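Local coordinates for leucine aminopeptidase (Legionella pneumophila, PDB 5GNE), which probably removes residues from the N-terminal end of peptides, as a zinc-dependent aminopeptidase of the M28 metallopeptidase family, at residues T117-T122 with D348-L353; A137-K142 with S159-T164; L213-V218 with L364-I369. All coordinates share one frame; numbering follows the deposited sequence.

Contact 1: T117-T122 with D348-L353; sequences TNQHLT and DTLDIL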
# COMPACT_ATOMS: atom_id res chain seq x y z
N THR A 117 -4.26 -6.01 -16.61
CA THR A 117 -3.17 -5.78 -15.66
C THR A 117 -3.04 -6.95 -14.71
O THR A 117 -1.94 -7.49 -14.52
CB THR A 117 -3.34 -4.49 -14.84
OG1 THR A 117 -3.32 -3.35 -15.70
CG2 THR A 117 -2.21 -4.34 -13.84
N ASN A 118 -4.15 -7.35 -14.11
CA ASN A 118 -4.14 -8.52 -13.24
C ASN A 118 -3.62 -9.75 -13.95
O ASN A 118 -2.85 -10.52 -13.37
CB ASN A 118 -5.52 -8.80 -12.68
CG ASN A 118 -5.90 -7.82 -11.61
OD1 ASN A 118 -5.27 -7.78 -10.55
ND2 ASN A 118 -6.93 -7.02 -11.88
N GLN A 119 -4.03 -9.95 -15.20
CA GLN A 119 -3.55 -11.11 -15.94
C GLN A 119 -2.03 -11.07 -16.09
O GLN A 119 -1.38 -12.10 -15.94
CB GLN A 119 -4.21 -11.20 -17.32
CG GLN A 119 -5.68 -11.52 -17.30
CD GLN A 119 -6.28 -11.53 -18.69
OE1 GLN A 119 -6.24 -10.53 -19.41
NE2 GLN A 119 -6.84 -12.68 -19.09
N HIS A 120 -1.47 -9.89 -16.32
CA HIS A 120 -0.02 -9.82 -16.49
C HIS A 120 0.73 -10.11 -15.19
O HIS A 120 1.64 -10.94 -15.18
CB HIS A 120 0.39 -8.46 -17.05
CG HIS A 120 1.87 -8.32 -17.25
ND1 HIS A 120 2.54 -8.91 -18.31
CD2 HIS A 120 2.82 -7.69 -16.51
CE1 HIS A 120 3.83 -8.63 -18.21
NE2 HIS A 120 4.02 -7.89 -17.13
N LEU A 121 0.35 -9.45 -14.10
CA LEU A 121 1.09 -9.57 -12.84
C LEU A 121 0.97 -10.97 -12.26
O LEU A 121 1.89 -11.48 -11.62
CB LEU A 121 0.60 -8.56 -11.80
CG LEU A 121 0.82 -7.10 -12.20
CD1 LEU A 121 0.16 -6.17 -11.19
CD2 LEU A 121 2.31 -6.82 -12.36
N THR A 122 -0.21 -11.54 -12.43
CA THR A 122 -0.50 -12.84 -11.87
C THR A 122 0.09 -13.97 -12.73
O THR A 122 0.09 -15.13 -12.32
CB THR A 122 -2.01 -13.01 -11.72
OG1 THR A 122 -2.26 -13.92 -10.65
CG2 THR A 122 -2.62 -13.55 -13.02
N ASP A 348 -4.09 -17.75 -4.42
CA ASP A 348 -4.48 -16.35 -4.59
C ASP A 348 -4.44 -16.08 -6.09
O ASP A 348 -3.54 -15.40 -6.58
CB ASP A 348 -3.54 -15.42 -3.83
CG ASP A 348 -4.08 -13.99 -3.72
OD1 ASP A 348 -5.18 -13.71 -4.23
OD2 ASP A 348 -3.38 -13.13 -3.12
N THR A 349 -5.39 -16.67 -6.81
CA THR A 349 -5.34 -16.69 -8.27
C THR A 349 -6.28 -15.71 -8.92
O THR A 349 -7.25 -15.25 -8.32
CB THR A 349 -5.69 -18.05 -8.83
OG1 THR A 349 -7.03 -18.39 -8.44
CG2 THR A 349 -4.69 -19.08 -8.34
N LEU A 350 -5.96 -15.39 -10.17
CA LEU A 350 -6.76 -14.52 -11.02
C LEU A 350 -8.26 -14.82 -10.90
O LEU A 350 -9.08 -13.91 -10.86
CB LEU A 350 -6.30 -14.68 -12.48
CG LEU A 350 -6.95 -13.84 -13.58
CD1 LEU A 350 -6.63 -12.38 -13.34
CD2 LEU A 350 -6.52 -14.28 -14.97
N ASP A 351 -8.62 -16.09 -10.85
CA ASP A 351 -10.03 -16.50 -10.91
C ASP A 351 -10.83 -16.20 -9.65
O ASP A 351 -12.06 -16.32 -9.61
CB ASP A 351 -10.06 -17.98 -11.21
CG ASP A 351 -9.15 -18.32 -12.34
OD1 ASP A 351 -9.59 -18.23 -13.51
OD2 ASP A 351 -7.96 -18.59 -12.04
N ILE A 352 -10.10 -15.79 -8.62
CA ILE A 352 -10.64 -15.39 -7.35
C ILE A 352 -11.10 -13.91 -7.35
O ILE A 352 -11.98 -13.51 -6.58
CB ILE A 352 -9.54 -15.63 -6.30
CG1 ILE A 352 -9.15 -17.11 -6.33
CG2 ILE A 352 -9.94 -15.20 -4.92
CD1 ILE A 352 -10.30 -18.01 -6.17
N LEU A 353 -10.54 -13.13 -8.27
CA LEU A 353 -10.84 -11.69 -8.38
C LEU A 353 -12.24 -11.38 -8.88
O LEU A 353 -12.71 -12.00 -9.82
CB LEU A 353 -9.83 -11.00 -9.31
CG LEU A 353 -8.40 -11.14 -8.77
CD1 LEU A 353 -7.36 -10.51 -9.68
CD2 LEU A 353 -8.32 -10.64 -7.35

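Contact 2: A137-K142 with S159-T164; sequences AAQWFK and SYFVKT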
# COMPACT_ATOMS: atom_id res chain seq x y z
N ALA A 137 8.53 -7.11 -12.27
CA ALA A 137 7.22 -6.54 -12.01
C ALA A 137 7.36 -5.04 -11.75
O ALA A 137 6.61 -4.23 -12.31
CB ALA A 137 6.54 -7.26 -10.86
N ALA A 138 8.37 -4.68 -10.98
CA ALA A 138 8.60 -3.27 -10.66
C ALA A 138 8.96 -2.51 -11.93
O ALA A 138 8.40 -1.45 -12.20
CB ALA A 138 9.68 -3.13 -9.61
N GLN A 139 9.87 -3.07 -12.72
CA GLN A 139 10.26 -2.41 -13.97
C GLN A 139 9.09 -2.26 -14.92
O GLN A 139 8.93 -1.22 -15.56
CB GLN A 139 11.41 -3.15 -14.66
CG GLN A 139 12.66 -3.16 -13.83
CD GLN A 139 13.72 -4.07 -14.36
OE1 GLN A 139 13.43 -5.15 -14.88
NE2 GLN A 139 14.97 -3.64 -14.24
N TRP A 140 8.30 -3.31 -15.01
CA TRP A 140 7.07 -3.28 -15.79
C TRP A 140 6.17 -2.09 -15.41
O TRP A 140 5.73 -1.32 -16.27
CB TRP A 140 6.33 -4.61 -15.62
CG TRP A 140 5.13 -4.72 -16.48
CD1 TRP A 140 5.09 -5.06 -17.81
CD2 TRP A 140 3.77 -4.50 -16.08
NE1 TRP A 140 3.80 -5.06 -18.26
CE2 TRP A 140 2.97 -4.72 -17.23
CE3 TRP A 140 3.15 -4.15 -14.88
CZ2 TRP A 140 1.58 -4.60 -17.20
CZ3 TRP A 140 1.77 -4.02 -14.85
CH2 TRP A 140 1.00 -4.24 -16.01
N PHE A 141 5.90 -1.96 -14.12
CA PHE A 141 5.03 -0.92 -13.62
C PHE A 141 5.51 0.45 -14.05
O PHE A 141 4.73 1.26 -14.55
CB PHE A 141 4.96 -1.00 -12.09
CG PHE A 141 4.12 0.08 -11.47
CD1 PHE A 141 4.70 1.29 -11.09
CD2 PHE A 141 2.78 -0.13 -11.22
CE1 PHE A 141 3.95 2.29 -10.51
CE2 PHE A 141 2.00 0.84 -10.62
CZ PHE A 141 2.59 2.07 -10.27
N LYS A 142 6.82 0.69 -13.90
CA LYS A 142 7.41 1.98 -14.22
C LYS A 142 7.17 2.29 -15.69
O LYS A 142 6.77 3.39 -16.07
CB LYS A 142 8.91 2.01 -13.92
CG LYS A 142 9.50 3.42 -13.93
CD LYS A 142 11.02 3.47 -14.00
CE LYS A 142 11.51 4.91 -14.03
NZ LYS A 142 11.33 5.54 -15.38
N SER A 159 8.95 9.75 -13.04
CA SER A 159 8.96 8.39 -12.48
C SER A 159 10.37 7.98 -12.10
O SER A 159 11.31 8.19 -12.85
CB SER A 159 8.35 7.38 -13.46
OG SER A 159 9.20 7.15 -14.57
N TYR A 160 10.53 7.40 -10.91
CA TYR A 160 11.83 6.92 -10.47
C TYR A 160 11.76 5.72 -9.55
O TYR A 160 10.76 5.51 -8.88
CB TYR A 160 12.61 8.03 -9.78
CG TYR A 160 11.83 8.79 -8.75
CD1 TYR A 160 10.95 9.80 -9.12
CD2 TYR A 160 11.97 8.52 -7.39
CE1 TYR A 160 10.24 10.52 -8.17
CE2 TYR A 160 11.27 9.24 -6.44
CZ TYR A 160 10.41 10.24 -6.83
OH TYR A 160 9.71 10.96 -5.88
N PHE A 161 12.82 4.93 -9.55
CA PHE A 161 12.99 3.88 -8.56
C PHE A 161 13.42 4.45 -7.24
O PHE A 161 14.18 5.41 -7.19
CB PHE A 161 13.99 2.86 -9.05
CG PHE A 161 13.56 2.16 -10.27
CD1 PHE A 161 12.49 1.28 -10.23
CD2 PHE A 161 14.19 2.40 -11.49
CE1 PHE A 161 12.06 0.63 -11.38
CE2 PHE A 161 13.76 1.75 -12.65
CZ PHE A 161 12.70 0.86 -12.60
N VAL A 162 12.92 3.86 -6.16
CA VAL A 162 13.47 4.09 -4.84
C VAL A 162 14.00 2.77 -4.29
O VAL A 162 13.25 1.84 -4.07
CB VAL A 162 12.43 4.68 -3.90
CG1 VAL A 162 13.00 4.72 -2.47
CG2 VAL A 162 12.04 6.09 -4.37
N LYS A 163 15.32 2.72 -4.13
CA LYS A 163 16.07 1.56 -3.67
C LYS A 163 15.49 1.00 -2.39
O LYS A 163 15.16 1.75 -1.48
CB LYS A 163 17.52 1.99 -3.42
CG LYS A 163 18.63 1.12 -3.97
CD LYS A 163 19.99 1.81 -3.70
CE LYS A 163 20.15 3.10 -4.54
NZ LYS A 163 21.55 3.66 -4.61
N THR A 164 15.38 -0.32 -2.29
CA THR A 164 14.88 -0.92 -1.05
C THR A 164 16.08 -1.24 -0.18
O THR A 164 16.34 -2.38 0.19
CB THR A 164 14.00 -2.18 -1.34
OG1 THR A 164 12.98 -1.81 -2.26
CG2 THR A 164 13.30 -2.66 -0.06

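Contact 3: L213-V218 with L364-I369; sequences LEMARV and LGLAFI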
# COMPACT_ATOMS: atom_id res chain seq x y z
N LEU A 213 -3.31 1.68 -11.43
CA LEU A 213 -2.85 1.85 -12.81
C LEU A 213 -3.98 2.38 -13.67
O LEU A 213 -3.78 3.33 -14.43
CB LEU A 213 -2.32 0.55 -13.40
CG LEU A 213 -0.79 0.49 -13.39
CD1 LEU A 213 -0.31 -0.86 -13.85
CD2 LEU A 213 -0.18 1.61 -14.25
N GLU A 214 -5.18 1.83 -13.51
CA GLU A 214 -6.35 2.37 -14.20
C GLU A 214 -6.67 3.82 -13.78
O GLU A 214 -7.06 4.66 -14.62
CB GLU A 214 -7.57 1.48 -13.98
CG GLU A 214 -8.83 1.91 -14.75
CD GLU A 214 -8.63 2.08 -16.26
OE1 GLU A 214 -7.63 1.57 -16.81
OE2 GLU A 214 -9.50 2.71 -16.90
N MET A 215 -6.55 4.11 -12.49
CA MET A 215 -6.74 5.48 -12.01
C MET A 215 -5.80 6.44 -12.74
O MET A 215 -6.23 7.47 -13.27
CB MET A 215 -6.50 5.53 -10.52
CG MET A 215 -7.69 5.01 -9.72
SD MET A 215 -7.13 4.70 -8.04
CE MET A 215 -6.74 6.38 -7.57
N ALA A 216 -4.53 6.05 -12.83
CA ALA A 216 -3.53 6.84 -13.55
C ALA A 216 -3.92 7.03 -15.01
O ALA A 216 -3.78 8.11 -15.57
CB ALA A 216 -2.14 6.20 -13.46
N ARG A 217 -4.41 5.98 -15.63
CA ARG A 217 -4.72 6.07 -17.04
C ARG A 217 -5.95 6.92 -17.30
O ARG A 217 -5.97 7.73 -18.23
CB ARG A 217 -4.97 4.68 -17.59
CG ARG A 217 -5.25 4.64 -19.10
CD ARG A 217 -5.82 3.28 -19.52
NE ARG A 217 -7.22 3.19 -19.15
CZ ARG A 217 -8.20 3.89 -19.73
NH1 ARG A 217 -7.91 4.70 -20.74
NH2 ARG A 217 -9.45 3.76 -19.32
N VAL A 218 -6.98 6.77 -16.48
CA VAL A 218 -8.12 7.67 -16.52
C VAL A 218 -7.71 9.14 -16.36
O VAL A 218 -8.09 9.99 -17.17
CB VAL A 218 -9.16 7.29 -15.47
CG1 VAL A 218 -10.22 8.37 -15.37
CG2 VAL A 218 -9.78 5.96 -15.85
N LEU A 364 -13.84 4.73 -6.40
CA LEU A 364 -13.50 5.38 -5.15
C LEU A 364 -12.23 6.19 -5.26
O LEU A 364 -12.23 7.36 -4.94
CB LEU A 364 -13.34 4.34 -4.04
CG LEU A 364 -12.89 4.96 -2.72
CD1 LEU A 364 -13.88 5.98 -2.23
CD2 LEU A 364 -12.70 3.85 -1.69
N GLY A 365 -11.18 5.57 -5.78
CA GLY A 365 -9.92 6.25 -6.05
C GLY A 365 -10.05 7.53 -6.87
O GLY A 365 -9.43 8.56 -6.56
N LEU A 366 -10.86 7.48 -7.92
CA LEU A 366 -11.00 8.64 -8.81
C LEU A 366 -11.79 9.77 -8.15
O LEU A 366 -11.43 10.93 -8.30
CB LEU A 366 -11.63 8.21 -10.13
CG LEU A 366 -10.67 7.43 -11.03
CD1 LEU A 366 -11.34 6.81 -12.26
CD2 LEU A 366 -9.52 8.30 -11.48
N ALA A 367 -12.85 9.45 -7.42
CA ALA A 367 -13.57 10.46 -6.63
C ALA A 367 -12.62 11.11 -5.59
O ALA A 367 -12.59 12.34 -5.40
CB ALA A 367 -14.76 9.85 -5.94
N PHE A 368 -11.85 10.26 -4.93
CA PHE A 368 -10.80 10.69 -4.02
C PHE A 368 -9.87 11.70 -4.70
O PHE A 368 -9.67 12.81 -4.21
CB PHE A 368 -10.04 9.46 -3.54
CG PHE A 368 -9.09 9.72 -2.42
CD1 PHE A 368 -9.53 9.83 -1.11
CD2 PHE A 368 -7.72 9.75 -2.67
CE1 PHE A 368 -8.62 10.03 -0.07
CE2 PHE A 368 -6.81 9.95 -1.65
CZ PHE A 368 -7.26 10.08 -0.35
N ILE A 369 -9.33 11.32 -5.85
CA ILE A 369 -8.44 12.18 -6.60
C ILE A 369 -9.11 13.48 -7.06
O ILE A 369 -8.52 14.55 -6.99
CB ILE A 369 -7.87 11.45 -7.81
CG1 ILE A 369 -6.84 10.41 -7.36
CG2 ILE A 369 -7.17 12.40 -8.74
CD1 ILE A 369 -6.32 9.62 -8.52

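Contact 1: T117-T122 with D348-L353
Leu353 and Leu350 of the loop 348-353 press against Asn118, Gln119 and Thr122 of helix 111-123. The loop belongs to the M28 peptidase fold, between strand 328-332 and helix 355-373; residues 350-352 form a short 3-10 turn, which the bond from Leu353 N to Leu350 O (3.1 Å) closes, and the CB atoms of both leucines point toward the helix. The inner half is tight and buried. Leu353 CD1 lies against the carboxamide of Asn118, 3.5 Å from Asn118 OD1 and 3.6 Å from Asn118 CG, with Asn118 ND2 slightly farther off. The amide is not left to this apolar neighbour: OD1 is hydrogen-bonded to Ser206 OG and ND2 weakly to Ser210 OG, both on helix 202-221, and Met358 of helix 355-373 touches both Asn118 and Leu353. These bonds help fix how the carboxamide is turned beside the methyl.

The outer half is more exposed, its closest approaches slightly longer. Leu350 CG stands anti to the backbone N (chi1 -178°), which carries the branch toward the helix, where its two methyls part: CD1 approaches Asn118 CB (3.8 Å), and CD2 turns to the solvent side. Thr122 crosses Leu350 at about a right angle, its methyl meeting the leucine CB, while its hydroxyl is hydrogen-bonded to Pro200 O.

At the start of the loop segment, Asp348 ties the loop to the metal site: its two carboxylate oxygens are hydrogen-bonded to successive backbone nitrogens near the start of helix 202-221, OD1 to Asp203 N and OD2 to N of the zinc ligand Asp204. Across the contact itself the adhesion is van der Waals packing, and on its exposed side Leu350 CD2 leans on the aliphatic Gln119 CG at 3.7 Å.

Contact 2: A137-K142 with S159-T164
Ser159 OG is gripped by two groups: Lys142 NZ donates to it over 2.8 Å, and Asp146 OD1 is hydrogen-bonded to it as well, while Asp146 OD2 forms a salt bridge to the same lysine, so that ammonium, hydroxyl and carboxylate close a small polar ring. The negative charge of Asp146 probably favours the ammonium form of Lys142.

The lysine reaches this point as an extended chain to CE, and only the last torsion (chi4 -77°) bends NZ round to Ser159. On the way its methylenes cross the side chain of Phe161 at about a right angle. Lys142 CD sits 3.4 Å from Phe161 CZ and 3.5 Å from Phe161 CE2, an oblique approach to the far end of the ring.

The pairing joins helix 132-151 to the edge strand 157-164 of the eight-stranded mixed sheet, part of the alpha/beta architecture of this peptidase. The helix packs on one face of the sheet and runs nearly antiparallel to the strand that follows it, at 157° between the segment axes and 9.7 Å apart. Tyr160 and Val162 turn to the other face, where helix 243-254 meets them at Asp251.

About one turn back toward the N-terminal end of the helix the contact thins. CG of the exposed Gln139 comes obliquely to Phe161 CZ (4.2 Å), and the carbonyl oxygen of the buried Ala138 lies at the edge of the same ring, near its plane, 4.3 Å from Phe161 CE1.

Contact 3: L213-V218 with L364-I369
Met215 leaves its helix with CG anti to the carbonyl carbon (chi1 -78°) and then bends at chi3 (65°), which sets CE beside Gly365 and Ile369 of the partner helix. CE lies 3.5 Å from Gly365 CA and 3.4 Å from Ile369 CD1. With no side chain on Gly365, Met215 SD comes against its backbone, 3.8 Å from Gly365 CA; the thioether is thereby lodged against the main chain, while the ethyl arm of Ile369 meets the methyl.

Leu366 runs past Met215 in the opposite sense, the two CG atoms 4.1 Å apart. Leu366 CD1 meets Val218 CG1 (3.7 Å), about one helical turn on from Met215; Leu366 CD2 rests near both Met215 O (3.8 Å) and the same valine.

The contact joins two helices of the M28 fold, 202-221 and 355-373, whose segments cross at -48° with axes 9.9 Å apart. Such a crossing is consistent with ridges-into-grooves packing of i±4 ridges, and Met215 CE indeed touches Gly365 and Ile369, four residues apart. All five touching residues are buried and the interface is apolar.

Polar groups of helix 202-221 turn elsewhere. Arg217 forms a bidentate, side-on salt bridge with Glu214, NE to OE1 and NH2 to OE2, the NE bond nearly straight and OE1 lying in the guanidinium plane. Asp110 N is a further partner of Glu214 OE2, and Lys113 of helix 111-123 touches both side chains. Beyond Leu366 the packing continues onto Ile109, and beyond Ile369 onto Leu226.

Overall arrangement
The three contacts lie with their centres about 20 Å from one another and are joined by side chains of helices 111-123, 132-151 and 202-221. Trp140 stacks on His120 and packs on Thr117 and Leu121, linking contacts 1 and 2; Leu213 on helix 202-221 meets Thr117, Trp140 and Phe141, bringing in contact 3. Contact 1 lies close to the metals: the Leu353 side chain is about 12 Å from a zinc ion and about 8 Å from the side chain of Asp204, which ligates both zincs. In contact 2, the Ala138 side chain lies about 11 Å from that of the zinc ligand His191. Contact 3 is away from the metal site, though its helix 202-221 also carries Asp204.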